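Local coordinates for protein lipopolysaccharide core heptose(I) kinase WaaP (Pseudomonas aeruginosa, PDB 6DFL) that phosphorylates the first heptose of the lipopolysaccharide inner core using ATP, and also acts as a protein-tyrosine kinase that autophosphorylates, at residues 122-127 with 165-170; 138-143 with 218-223; 210-215 with 252-257. All blocks are in the same frame, centred on the assembly; numbering follows the deposited sequence.

The three contacts follow one acyl chain through the helical part of the kinase, their centres 14 to 16 Å apart. Contact 1 (122-127 with 165-170) meets the terminal methyl C29, contact 2 (138-143 with 218-223) flanks the chain with Leu219 and the pantetheine arm with Arg221, and contact 3 (210-215 with 252-257) lays Tyr211 against the thioester-proximal carbons. Ser213 OG of contact 3 lies 2.8 Å from Ile166 N of contact 1, a probable hydrogen bond joining the two, while Leu123 and Phe126 pack on Leu143 of contact 2. Contact 1 is nearest the probable catalytic Asp163: the side chains of Cys167 and Asp163 are about 8 Å apart, against about 12 Å for Phe212.

Contact 1: 122-127 with 165-170; sequences DLEVFS and YICHFL. With G9S (S-[2-({N-[(2S)-2-hydroxy-3,3-dimethyl-4-(phosphonooxy)butanoyl]-beta-alanyl}amino)ethyl] hexadecanethioate), chain C.
In this protein-kinase-like fold, the segment following the probable catalytic Asp163 turns into strand 169-172, which pairs antiparallel with strand 120-122 just where helix 123-127 begins. Asp122 and Leu170 form a non-hydrogen-bonded pair, and Leu170 CD2 packs 3.6 Å from Asp122 CB. Next to this pair a weak, bent hydrogen bond runs from Leu123 N to Phe169 O (3.1 Å, 130°), and the same carbonyl takes a CA-H...O contact from Asp122.

Asp122 is the N-cap. Its CG occupies the crowded position between the backbone N and the carbonyl carbon (chi1 82°), which brings OD1 back over the first turn of the helix. There OD1 receives a nearly straight bond from Val125 N (3.0 Å, 168°), the donor standing above the carboxylate plane, and a weak one from Glu124 N. The helix start would be expected to favour a charged carboxylate. The same side chain also lies against Cys167, with Asp122 CB 3.2 Å from Cys167 O and OD1 near Cys167 CA.

Beyond the cap the contact turns apolar. Leu123 CB sits against Ile166 O and faces Ile166 CB, while CD1 crosses obliquely to meet Phe169 CB. Ile166 CD1 touches Glu124 CA, and the extended Glu124 side chain brings OE1 alongside Cys167 CB. The Phe169 ring leads away from helix 123-127 toward Val147 and Val151 of helix 137-156. Leu123 and Ile166 also line the acyl pocket near the methyl end of the chain: Ile166 CG2 is 3.8 Å from G9S C25, and Leu123 CB 3.9 Å from the terminal methyl C29. Close to that methyl, Ser127 OG is turned back onto Leu123 O, donating in the carbonyl plane on a lone pair at 2.7 Å.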
loop_
_atom_site.group_PDB
_atom_site.type_symbol
_atom_site.label_atom_id
_atom_site.label_comp_id
_atom_site.label_asym_id
_atom_site.label_seq_id
_atom_site.Cartn_x
_atom_site.Cartn_y
_atom_site.Cartn_z
ATOM N N ASP A 122 -6.604 4.363 -9.277
ATOM C CA ASP A 122 -5.497 4.345 -8.343
ATOM C C ASP A 122 -5.937 4.984 -7.032
ATOM O O ASP A 122 -6.908 5.744 -6.972
ATOM C CB ASP A 122 -4.259 5.034 -8.935
ATOM C CG ASP A 122 -4.283 6.545 -8.810
ATOM O OD1 ASP A 122 -4.337 7.064 -7.671
ATOM O OD2 ASP A 122 -4.170 7.236 -9.861
ATOM N N LEU A 123 -5.197 4.674 -5.973
ATOM C CA LEU A 123 -5.684 4.931 -4.626
ATOM C C LEU A 123 -5.558 6.393 -4.226
ATOM O O LEU A 123 -6.303 6.843 -3.344
ATOM C CB LEU A 123 -4.946 4.027 -3.627
ATOM C CG LEU A 123 -5.462 2.586 -3.480
ATOM C CD1 LEU A 123 -4.757 1.817 -2.321
ATOM C CD2 LEU A 123 -6.977 2.544 -3.310
ATOM N N GLU A 124 -4.631 7.137 -4.838
ATOM C CA GLU A 124 -4.556 8.579 -4.598
ATOM C C GLU A 124 -5.807 9.281 -5.108
ATOM O O GLU A 124 -6.423 10.092 -4.399
ATOM C CB GLU A 124 -3.328 9.177 -5.282
ATOM C CG GLU A 124 -3.402 10.699 -5.373
ATOM C CD GLU A 124 -2.064 11.341 -5.700
ATOM O OE1 GLU A 124 -1.298 10.725 -6.473
ATOM O OE2 GLU A 124 -1.783 12.452 -5.169
ATOM N N VAL A 125 -6.177 8.984 -6.352
ATOM C CA VAL A 125 -7.428 9.483 -6.909
ATOM C C VAL A 125 -8.599 9.044 -6.041
ATOM O O VAL A 125 -9.447 9.852 -5.647
ATOM C CB VAL A 125 -7.587 9.001 -8.361
ATOM C CG1 VAL A 125 -8.969 9.325 -8.884
ATOM C CG2 VAL A 125 -6.515 9.635 -9.231
ATOM N N PHE A 126 -8.646 7.751 -5.720
ATOM C CA PHE A 126 -9.742 7.221 -4.916
ATOM C C PHE A 126 -9.870 7.932 -3.579
ATOM O O PHE A 126 -10.982 8.147 -3.098
ATOM C CB PHE A 126 -9.562 5.734 -4.688
ATOM C CG PHE A 126 -10.762 5.093 -4.098
ATOM C CD1 PHE A 126 -11.860 4.825 -4.886
ATOM C CD2 PHE A 126 -10.809 4.763 -2.748
ATOM C CE1 PHE A 126 -12.983 4.226 -4.344
ATOM C CE2 PHE A 126 -11.926 4.174 -2.212
ATOM C CZ PHE A 126 -13.012 3.899 -3.009
ATOM N N SER A 127 -8.755 8.312 -2.967
ATOM C CA SER A 127 -8.779 8.989 -1.675
ATOM C C SER A 127 -8.585 10.498 -1.791
ATOM O O SER A 127 -8.526 11.180 -0.760
ATOM C CB SER A 127 -7.711 8.398 -0.753
ATOM O OG SER A 127 -6.412 8.603 -1.280
ATOM N N TYR A 165 4.147 4.542 -3.748
ATOM C CA TYR A 165 3.193 5.593 -3.446
ATOM C C TYR A 165 1.803 5.029 -3.622
ATOM O O TYR A 165 1.596 4.069 -4.372
ATOM C CB TYR A 165 3.338 6.819 -4.363
ATOM C CG TYR A 165 4.741 7.117 -4.766
ATOM C CD1 TYR A 165 5.716 7.374 -3.814
ATOM C CD2 TYR A 165 5.101 7.185 -6.120
ATOM C CE1 TYR A 165 7.033 7.666 -4.193
ATOM C CE2 TYR A 165 6.412 7.490 -6.514
ATOM C CZ TYR A 165 7.368 7.730 -5.544
ATOM O OH TYR A 165 8.660 8.007 -5.909
ATOM N N ILE A 166 0.834 5.673 -2.971
ATOM C CA ILE A 166 -0.533 5.193 -3.119
ATOM C C ILE A 166 -0.989 5.249 -4.569
ATOM O O ILE A 166 -1.806 4.429 -4.989
ATOM C CB ILE A 166 -1.491 5.933 -2.166
ATOM C CG1 ILE A 166 -1.367 7.448 -2.278
ATOM C CG2 ILE A 166 -1.204 5.499 -0.730
ATOM C CD1 ILE A 166 -2.405 8.202 -1.467
ATOM N N CYS A 167 -0.443 6.164 -5.386
ATOM C CA CYS A 167 -0.922 6.167 -6.763
ATOM C C CYS A 167 -0.483 4.918 -7.524
ATOM O O CYS A 167 -1.108 4.567 -8.527
ATOM C CB CYS A 167 -0.511 7.448 -7.504
ATOM S SG CYS A 167 1.219 7.887 -7.622
ATOM N N HIS A 168 0.540 4.201 -7.058
ATOM C CA HIS A 168 0.954 2.986 -7.741
ATOM C C HIS A 168 0.243 1.752 -7.226
ATOM O O HIS A 168 0.713 0.628 -7.459
ATOM C CB HIS A 168 2.464 2.824 -7.660
ATOM C CG HIS A 168 3.189 3.830 -8.483
ATOM N ND1 HIS A 168 4.367 4.415 -8.080
ATOM C CD2 HIS A 168 2.869 4.400 -9.674
ATOM C CE1 HIS A 168 4.760 5.282 -8.998
ATOM N NE2 HIS A 168 3.873 5.284 -9.978
ATOM N N PHE A 169 -0.887 1.931 -6.551
ATOM C CA PHE A 169 -1.746 0.822 -6.156
ATOM C C PHE A 169 -3.094 1.009 -6.833
ATOM O O PHE A 169 -3.728 2.057 -6.670
ATOM C CB PHE A 169 -1.893 0.754 -4.634
ATOM C CG PHE A 169 -0.638 0.361 -3.946
ATOM C CD1 PHE A 169 -0.400 -0.980 -3.621
ATOM C CD2 PHE A 169 0.324 1.306 -3.641
ATOM C CE1 PHE A 169 0.758 -1.354 -3.019
ATOM C CE2 PHE A 169 1.506 0.929 -3.028
ATOM C CZ PHE A 169 1.714 -0.408 -2.718
ATOM N N LEU A 170 -3.518 0.008 -7.598
ATOM C CA LEU A 170 -4.760 0.081 -8.347
ATOM C C LEU A 170 -5.865 -0.629 -7.579
ATOM O O LEU A 170 -5.729 -1.801 -7.197
ATOM C CB LEU A 170 -4.575 -0.520 -9.735
ATOM C CG LEU A 170 -3.614 0.306 -10.610
ATOM C CD1 LEU A 170 -3.794 -0.009 -12.080
ATOM C CD2 LEU A 170 -3.759 1.808 -10.345
HETATM C C1 G9S C . 2.211 6.729 16.069
HETATM C C2 G9S C . 1.016 8.342 17.592
HETATM C C3 G9S C . 1.044 9.605 18.439
HETATM C C4 G9S C . 2.043 9.612 19.582
HETATM C C5 G9S C . 3.712 7.771 20.441
HETATM C C6 G9S C . 2.057 6.502 22.091
HETATM C C7 G9S C . 1.711 6.542 23.560
HETATM C C8 G9S C . 0.805 6.716 21.283
HETATM C C10 G9S C . 4.055 6.915 13.099
HETATM C C11 G9S C . 5.040 7.480 12.115
HETATM C C12 G9S C . 4.742 7.173 10.666
HETATM C C13 G9S C . 3.429 6.458 10.405
HETATM C C14 G9S C . 3.531 5.050 9.801
HETATM C C15 G9S C . 3.292 4.920 8.305
HETATM C C16 G9S C . 1.865 4.974 7.812
HETATM N N2 G9S C . 2.211 7.921 16.877
HETATM C C19 G9S C . 1.703 6.877 14.657
HETATM C C20 G9S C . 2.640 5.153 21.796
HETATM C C21 G9S C . 1.527 4.255 6.509
HETATM C C22 G9S C . 0.292 4.800 5.796
HETATM C C23 G9S C . 0.091 4.468 4.347
HETATM C C24 G9S C . -1.182 3.720 4.010
HETATM C C25 G9S C . -1.594 3.544 2.554
HETATM C C26 G9S C . -3.072 3.270 2.260
HETATM C C27 G9S C . -3.969 4.473 2.031
HETATM C C28 G9S C . -5.339 4.179 1.496
HETATM C C29 G9S C . -5.697 4.740 0.156
HETATM C C30 G9S C . 3.108 7.633 21.845
HETATM N N3 G9S C . 3.204 8.701 19.422
HETATM O O2 G9S C . -0.009 7.673 17.526
HETATM O O3 G9S C . 4.266 5.866 13.697
HETATM O O4 G9S C . 4.682 7.077 20.151
HETATM O O5 G9S C . 2.675 8.868 22.289
HETATM O O6 G9S C . 2.729 6.948 24.419
HETATM O O8 G9S C . 3.679 7.254 26.740
HETATM O O9 G9S C . 3.447 4.936 25.804
HETATM P P1 G9S C . 2.861 6.332 25.859
HETATM S S1 G9S C . 2.688 7.930 13.602
#

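Contact 2: 138-143 with 218-223; sequences RLKRAL and GLTRRD. With G9S (S-[2-({N-[(2S)-2-hydroxy-3,3-dimethyl-4-(phosphonooxy)butanoyl]-beta-alanyl}amino)ethyl] hexadecanethioate), chain C.
Lys140 carries this contact, with its whole side chain extended from helix 137-156 (CG anti to the backbone N, chi1 -178°) so that NZ arrives at the start of helix 221-232. NZ forms a salt bridge with Asp223 OD2 (2.7 Å), approaching from above the carboxylate plane, and donates to Gly218 O at 2.7 Å, again out of the carbonyl plane. An acidic side chain of a second protein chain, probably an acyl carrier protein given the phosphopantetheine group of G9S, also pairs with NZ.

Asp223 is held by more than the lysine. Its OD2 accepts from Thr220 N (2.9 Å), while Thr220 OG1 accepts from Asp223 N (2.9 Å), a reciprocal capping box that fixes the carboxylate crosswise to the Lys140 chain. Arg141 brushes the other oxygen, its CG 4.0 Å from Asp223 OD1; its guanidinium reaches the backbone of the second protein, while Asp223 OD1 forms a salt bridge with Arg226. Leu219 CD2 backs Lys140 CE, with CD1 3.9 Å from G9S C22.

The contact thus ties the N-terminal part of helix 137-156 to the capped start of helix 221-232, on the surface that receives the second protein.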
loop_
_atom_site.group_PDB
_atom_site.type_symbol
_atom_site.label_atom_id
_atom_site.label_comp_id
_atom_site.label_asym_id
_atom_site.label_seq_id
_atom_site.Cartn_x
_atom_site.Cartn_y
_atom_site.Cartn_z
ATOM N N ARG A 138 -14.910 1.314 7.772
ATOM C CA ARG A 138 -14.432 -0.048 7.549
ATOM C C ARG A 138 -13.779 -0.186 6.178
ATOM O O ARG A 138 -12.731 -0.829 6.049
ATOM C CB ARG A 138 -15.572 -1.051 7.723
ATOM C CG ARG A 138 -15.242 -2.145 8.736
ATOM C CD ARG A 138 -16.414 -3.089 9.012
ATOM N NE ARG A 138 -16.607 -4.051 7.932
ATOM C CZ ARG A 138 -17.585 -3.979 7.036
ATOM N NH1 ARG A 138 -17.681 -4.899 6.081
ATOM N NH2 ARG A 138 -18.471 -2.990 7.099
ATOM N N LEU A 139 -14.369 0.424 5.145
ATOM C CA LEU A 139 -13.705 0.450 3.845
ATOM C C LEU A 139 -12.319 1.070 3.953
ATOM O O LEU A 139 -11.339 0.537 3.417
ATOM C CB LEU A 139 -14.533 1.227 2.829
ATOM C CG LEU A 139 -13.824 1.224 1.477
ATOM C CD1 LEU A 139 -13.574 -0.213 1.037
ATOM C CD2 LEU A 139 -14.642 1.960 0.443
ATOM N N LYS A 140 -12.220 2.191 4.658
ATOM C CA LYS A 140 -10.941 2.862 4.816
ATOM C C LYS A 140 -9.912 1.920 5.421
ATOM O O LYS A 140 -8.865 1.649 4.824
ATOM C CB LYS A 140 -11.127 4.105 5.679
ATOM C CG LYS A 140 -9.883 4.922 5.877
ATOM C CD LYS A 140 -10.188 6.036 6.838
ATOM C CE LYS A 140 -8.985 6.904 7.055
ATOM N NZ LYS A 140 -9.242 7.762 8.243
ATOM N N ARG A 141 -10.220 1.366 6.595
ATOM C CA ARG A 141 -9.251 0.523 7.290
ATOM C C ARG A 141 -8.905 -0.728 6.482
ATOM O O ARG A 141 -7.745 -1.151 6.442
ATOM C CB ARG A 141 -9.786 0.178 8.675
ATOM C CG ARG A 141 -9.915 1.403 9.590
ATOM C CD ARG A 141 -10.342 0.981 10.998
ATOM N NE ARG A 141 -11.790 0.974 11.180
ATOM C CZ ARG A 141 -12.464 1.932 11.809
ATOM N NH1 ARG A 141 -11.829 2.986 12.315
ATOM N NH2 ARG A 141 -13.778 1.828 11.936
ATOM N N ALA A 142 -9.878 -1.300 5.781
ATOM C CA ALA A 142 -9.570 -2.441 4.927
ATOM C C ALA A 142 -8.560 -2.079 3.841
ATOM O O ALA A 142 -7.681 -2.891 3.521
ATOM C CB ALA A 142 -10.851 -2.984 4.306
ATOM N N LEU A 143 -8.656 -0.872 3.263
ATOM C CA LEU A 143 -7.684 -0.464 2.249
ATOM C C LEU A 143 -6.314 -0.204 2.867
ATOM O O LEU A 143 -5.297 -0.688 2.363
ATOM C CB LEU A 143 -8.190 0.772 1.511
ATOM C CG LEU A 143 -9.320 0.461 0.544
ATOM C CD1 LEU A 143 -10.047 1.719 0.141
ATOM C CD2 LEU A 143 -8.770 -0.233 -0.674
ATOM N N GLY A 218 -6.520 12.112 5.575
ATOM C CA GLY A 218 -7.197 11.980 6.852
ATOM C C GLY A 218 -6.906 10.687 7.589
ATOM O O GLY A 218 -7.812 10.102 8.198
ATOM N N LEU A 219 -5.666 10.218 7.550
ATOM C CA LEU A 219 -5.294 9.063 8.354
ATOM C C LEU A 219 -5.153 9.503 9.799
ATOM O O LEU A 219 -4.311 10.351 10.118
ATOM C CB LEU A 219 -3.990 8.441 7.861
ATOM C CG LEU A 219 -3.961 7.909 6.421
ATOM C CD1 LEU A 219 -2.621 7.316 6.063
ATOM C CD2 LEU A 219 -5.056 6.918 6.148
ATOM N N THR A 220 -5.965 8.906 10.679
ATOM C CA THR A 220 -5.791 9.116 12.104
ATOM C C THR A 220 -4.463 8.515 12.537
ATOM O O THR A 220 -3.824 7.764 11.798
ATOM C CB THR A 220 -6.939 8.483 12.892
ATOM O OG1 THR A 220 -6.706 7.069 13.038
ATOM C CG2 THR A 220 -8.269 8.725 12.170
ATOM N N ARG A 221 -4.037 8.860 13.758
ATOM C CA ARG A 221 -2.872 8.186 14.312
ATOM C C ARG A 221 -3.097 6.691 14.345
ATOM O O ARG A 221 -2.150 5.915 14.191
ATOM C CB ARG A 221 -2.561 8.690 15.716
ATOM C CG ARG A 221 -2.061 10.102 15.778
ATOM C CD ARG A 221 -2.129 10.586 17.193
ATOM N NE ARG A 221 -2.437 12.006 17.276
ATOM C CZ ARG A 221 -3.205 12.548 18.217
ATOM N NH1 ARG A 221 -3.758 11.784 19.154
ATOM N NH2 ARG A 221 -3.428 13.856 18.215
ATOM N N ARG A 222 -4.348 6.270 14.502
ATOM C CA ARG A 222 -4.614 4.849 14.651
ATOM C C ARG A 222 -4.660 4.143 13.307
ATOM O O ARG A 222 -4.270 2.972 13.214
ATOM C CB ARG A 222 -5.908 4.651 15.443
ATOM C CG ARG A 222 -5.674 4.784 16.934
ATOM C CD ARG A 222 -6.859 5.355 17.678
ATOM N NE ARG A 222 -6.862 6.808 17.587
ATOM C CZ ARG A 222 -7.742 7.512 16.896
ATOM N NH1 ARG A 222 -7.634 8.828 16.881
ATOM N NH2 ARG A 222 -8.724 6.908 16.239
ATOM N N ASP A 223 -5.112 4.825 12.254
ATOM C CA ASP A 223 -4.967 4.247 10.923
ATOM C C ASP A 223 -3.505 3.988 10.596
ATOM O O ASP A 223 -3.191 3.056 9.857
ATOM C CB ASP A 223 -5.595 5.157 9.871
ATOM C CG ASP A 223 -7.054 5.461 10.150
ATOM O OD1 ASP A 223 -7.786 4.569 10.665
ATOM O OD2 ASP A 223 -7.472 6.605 9.842
HETATM C C1 G9S C . 2.211 6.729 16.069
HETATM C C2 G9S C . 1.016 8.342 17.592
HETATM C C3 G9S C . 1.044 9.605 18.439
HETATM C C4 G9S C . 2.043 9.612 19.582
HETATM C C5 G9S C . 3.712 7.771 20.441
HETATM C C6 G9S C . 2.057 6.502 22.091
HETATM C C7 G9S C . 1.711 6.542 23.560
HETATM C C8 G9S C . 0.805 6.716 21.283
HETATM C C10 G9S C . 4.055 6.915 13.099
HETATM C C11 G9S C . 5.040 7.480 12.115
HETATM C C12 G9S C . 4.742 7.173 10.666
HETATM C C13 G9S C . 3.429 6.458 10.405
HETATM C C14 G9S C . 3.531 5.050 9.801
HETATM C C15 G9S C . 3.292 4.920 8.305
HETATM C C16 G9S C . 1.865 4.974 7.812
HETATM N N2 G9S C . 2.211 7.921 16.877
HETATM C C19 G9S C . 1.703 6.877 14.657
HETATM C C20 G9S C . 2.640 5.153 21.796
HETATM C C21 G9S C . 1.527 4.255 6.509
HETATM C C22 G9S C . 0.292 4.800 5.796
HETATM C C23 G9S C . 0.091 4.468 4.347
HETATM C C24 G9S C . -1.182 3.720 4.010
HETATM C C25 G9S C . -1.594 3.544 2.554
HETATM C C26 G9S C . -3.072 3.270 2.260
HETATM C C27 G9S C . -3.969 4.473 2.031
HETATM C C28 G9S C . -5.339 4.179 1.496
HETATM C C29 G9S C . -5.697 4.740 0.156
HETATM C C30 G9S C . 3.108 7.633 21.845
HETATM N N3 G9S C . 3.204 8.701 19.422
HETATM O O2 G9S C . -0.009 7.673 17.526
HETATM O O3 G9S C . 4.266 5.866 13.697
HETATM O O4 G9S C . 4.682 7.077 20.151
HETATM O O5 G9S C . 2.675 8.868 22.289
HETATM O O6 G9S C . 2.729 6.948 24.419
HETATM O O8 G9S C . 3.679 7.254 26.740
HETATM O O9 G9S C . 3.447 4.936 25.804
HETATM P P1 G9S C . 2.861 6.332 25.859
HETATM S S1 G9S C . 2.688 7.930 13.602
#

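Contact 3: 210-215 with 252-257; sequences LYFSAL and RKAEKL. With G9S (S-[2-({N-[(2S)-2-hydroxy-3,3-dimethyl-4-(phosphonooxy)butanoyl]-beta-alanyl}amino)ethyl] hexadecanethioate), chain C.
Helix 200-212 ends in a type I turn from Phe212 to Leu215, and its last residues approach helix 244-257 most closely at Phe212 and Ala254, whose CA atoms lie 6.2 Å apart. No hydrogen bond crosses; the interface is apolar. The methyl of Ala254 points at the place where Tyr211 and Leu215 meet, its CB 3.6 Å from Tyr211 CE2 and 3.7 Å from Leu215 CD2.

Phe212, with CG beside the backbone N (chi1 -53°), turns its ring so that Leu257 CD1 stands over one face in a CH-pi contact, 3.8 Å from the ring centroid and 22° off its normal. The far end of the ring meets the aliphatic stem of Lys253, with CZ 3.5 Å from CB. Leu215 CD1 also reaches Leu257 CB.

Tyr211 is layered between protein and ligand. G9S C13 lies over the ring centre, 3.9 Å above its plane, and Leu215 CD2 presses on the opposite face toward the rim. The Tyr211 hydroxyl is hydrogen-bonded to Lys224 NZ and Glu251 OE2, which probably help fix the ring. Together these helices form one wall of the acyl pocket in the helical lobe, where the aromatic ring of Tyr211 lies flat against the palmitoyl chain.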
loop_
_atom_site.group_PDB
_atom_site.type_symbol
_atom_site.label_atom_id
_atom_site.label_comp_id
_atom_site.label_asym_id
_atom_site.label_seq_id
_atom_site.Cartn_x
_atom_site.Cartn_y
_atom_site.Cartn_z
ATOM N N LEU A 210 5.698 5.617 0.867
ATOM C CA LEU A 210 4.275 5.317 0.947
ATOM C C LEU A 210 3.581 6.267 1.906
ATOM O O LEU A 210 2.512 6.808 1.595
ATOM C CB LEU A 210 4.061 3.873 1.354
ATOM C CG LEU A 210 2.581 3.547 1.312
ATOM C CD1 LEU A 210 2.031 3.712 -0.076
ATOM C CD2 LEU A 210 2.347 2.128 1.822
ATOM N N TYR A 211 4.215 6.545 3.044
ATOM C CA TYR A 211 3.635 7.462 4.015
ATOM C C TYR A 211 3.509 8.879 3.443
ATOM O O TYR A 211 2.456 9.509 3.556
ATOM C CB TYR A 211 4.483 7.468 5.284
ATOM C CG TYR A 211 3.919 8.301 6.409
ATOM C CD1 TYR A 211 2.551 8.440 6.581
ATOM C CD2 TYR A 211 4.762 8.965 7.289
ATOM C CE1 TYR A 211 2.033 9.210 7.611
ATOM C CE2 TYR A 211 4.256 9.728 8.323
ATOM C CZ TYR A 211 2.892 9.858 8.468
ATOM O OH TYR A 211 2.385 10.622 9.496
ATOM N N PHE A 212 4.576 9.408 2.847
ATOM C CA PHE A 212 4.487 10.789 2.377
ATOM C C PHE A 212 3.461 10.922 1.273
ATOM O O PHE A 212 2.805 11.956 1.171
ATOM C CB PHE A 212 5.857 11.288 1.941
ATOM C CG PHE A 212 6.911 11.109 3.010
ATOM C CD1 PHE A 212 6.556 11.150 4.351
ATOM C CD2 PHE A 212 8.231 10.868 2.688
ATOM C CE1 PHE A 212 7.492 10.987 5.341
ATOM C CE2 PHE A 212 9.180 10.693 3.699
ATOM C CZ PHE A 212 8.796 10.752 5.018
ATOM N N SER A 213 3.240 9.873 0.493
ATOM C CA SER A 213 2.183 9.974 -0.502
ATOM C C SER A 213 0.796 9.994 0.118
ATOM O O SER A 213 -0.182 10.158 -0.610
ATOM C CB SER A 213 2.292 8.828 -1.509
ATOM O OG SER A 213 1.550 7.690 -1.100
ATOM N N ALA A 214 0.656 9.838 1.441
ATOM C CA ALA A 214 -0.677 9.641 1.998
ATOM C C ALA A 214 -0.995 10.610 3.130
ATOM O O ALA A 214 -1.975 10.397 3.854
ATOM C CB ALA A 214 -0.847 8.194 2.453
ATOM N N LEU A 215 -0.225 11.697 3.257
ATOM C CA LEU A 215 -0.388 12.676 4.329
ATOM C C LEU A 215 -1.677 13.480 4.252
ATOM O O LEU A 215 -1.993 14.191 5.214
ATOM C CB LEU A 215 0.786 13.647 4.334
ATOM C CG LEU A 215 2.128 12.949 4.489
ATOM C CD1 LEU A 215 3.248 13.959 4.468
ATOM C CD2 LEU A 215 2.148 12.082 5.788
ATOM N N ARG A 252 8.783 13.460 11.312
ATOM C CA ARG A 252 9.383 14.782 11.230
ATOM C C ARG A 252 9.382 15.286 9.794
ATOM O O ARG A 252 9.005 16.431 9.528
ATOM C CB ARG A 252 10.801 14.738 11.784
ATOM C CG ARG A 252 10.885 14.939 13.264
ATOM C CD ARG A 252 12.303 15.326 13.646
ATOM N NE ARG A 252 13.285 14.492 12.957
ATOM C CZ ARG A 252 13.606 13.258 13.339
ATOM N NH1 ARG A 252 13.026 12.718 14.406
ATOM N NH2 ARG A 252 14.510 12.564 12.661
ATOM N N LYS A 253 9.806 14.435 8.858
ATOM C CA LYS A 253 9.666 14.733 7.440
ATOM C C LYS A 253 8.213 15.023 7.069
ATOM O O LYS A 253 7.923 16.010 6.382
ATOM C CB LYS A 253 10.211 13.574 6.616
ATOM C CG LYS A 253 10.511 13.934 5.178
ATOM C CD LYS A 253 11.861 13.387 4.794
ATOM C CE LYS A 253 12.271 13.836 3.399
ATOM N NZ LYS A 253 13.639 13.328 3.067
ATOM N N ALA A 254 7.282 14.180 7.529
ATOM C CA ALA A 254 5.873 14.368 7.188
ATOM C C ALA A 254 5.332 15.699 7.698
ATOM O O ALA A 254 4.476 16.308 7.042
ATOM C CB ALA A 254 5.029 13.217 7.735
ATOM N N GLU A 255 5.808 16.165 8.857
ATOM C CA GLU A 255 5.433 17.494 9.332
ATOM C C GLU A 255 5.857 18.578 8.338
ATOM O O GLU A 255 5.020 19.346 7.851
ATOM C CB GLU A 255 6.036 17.745 10.714
ATOM C CG GLU A 255 5.138 17.270 11.862
ATOM C CD GLU A 255 5.893 17.018 13.182
ATOM O OE1 GLU A 255 6.923 17.698 13.423
ATOM O OE2 GLU A 255 5.451 16.141 13.975
ATOM N N LYS A 256 7.161 18.645 8.016
ATOM C CA LYS A 256 7.667 19.669 7.099
ATOM C C LYS A 256 6.970 19.599 5.748
ATOM O O LYS A 256 6.607 20.633 5.175
ATOM C CB LYS A 256 9.180 19.530 6.910
ATOM C CG LYS A 256 10.006 20.001 8.096
ATOM C CD LYS A 256 11.493 19.796 7.850
ATOM C CE LYS A 256 12.032 18.637 8.677
ATOM N NZ LYS A 256 11.801 18.843 10.132
ATOM N N LEU A 257 6.761 18.386 5.232
ATOM C CA LEU A 257 6.079 18.216 3.954
ATOM C C LEU A 257 4.651 18.753 3.974
ATOM O O LEU A 257 4.104 19.063 2.909
ATOM C CB LEU A 257 6.080 16.741 3.557
ATOM C CG LEU A 257 7.435 16.148 3.171
ATOM C CD1 LEU A 257 7.367 14.631 3.160
ATOM C CD2 LEU A 257 7.872 16.651 1.819
HETATM C C1 G9S C . 2.211 6.729 16.069
HETATM C C2 G9S C . 1.016 8.342 17.592
HETATM C C3 G9S C . 1.044 9.605 18.439
HETATM C C4 G9S C . 2.043 9.612 19.582
HETATM C C5 G9S C . 3.712 7.771 20.441
HETATM C C6 G9S C . 2.057 6.502 22.091
HETATM C C7 G9S C . 1.711 6.542 23.560
HETATM C C8 G9S C . 0.805 6.716 21.283
HETATM C C10 G9S C . 4.055 6.915 13.099
HETATM C C11 G9S C . 5.040 7.480 12.115
HETATM C C12 G9S C . 4.742 7.173 10.666
HETATM C C13 G9S C . 3.429 6.458 10.405
HETATM C C14 G9S C . 3.531 5.050 9.801
HETATM C C15 G9S C . 3.292 4.920 8.305
HETATM C C16 G9S C . 1.865 4.974 7.812
HETATM N N2 G9S C . 2.211 7.921 16.877
HETATM C C19 G9S C . 1.703 6.877 14.657
HETATM C C20 G9S C . 2.640 5.153 21.796
HETATM C C21 G9S C . 1.527 4.255 6.509
HETATM C C22 G9S C . 0.292 4.800 5.796
HETATM C C23 G9S C . 0.091 4.468 4.347
HETATM C C24 G9S C . -1.182 3.720 4.010
HETATM C C25 G9S C . -1.594 3.544 2.554
HETATM C C26 G9S C . -3.072 3.270 2.260
HETATM C C27 G9S C . -3.969 4.473 2.031
HETATM C C28 G9S C . -5.339 4.179 1.496
HETATM C C29 G9S C . -5.697 4.740 0.156
HETATM C C30 G9S C . 3.108 7.633 21.845
HETATM N N3 G9S C . 3.204 8.701 19.422
HETATM O O2 G9S C . -0.009 7.673 17.526
HETATM O O3 G9S C . 4.266 5.866 13.697
HETATM O O4 G9S C . 4.682 7.077 20.151
HETATM O O5 G9S C . 2.675 8.868 22.289
HETATM O O6 G9S C . 2.729 6.948 24.419
HETATM O O8 G9S C . 3.679 7.254 26.740
HETATM O O9 G9S C . 3.447 4.936 25.804
HETATM P P1 G9S C . 2.861 6.332 25.859
HETATM S S1 G9S C . 2.688 7.930 13.602
#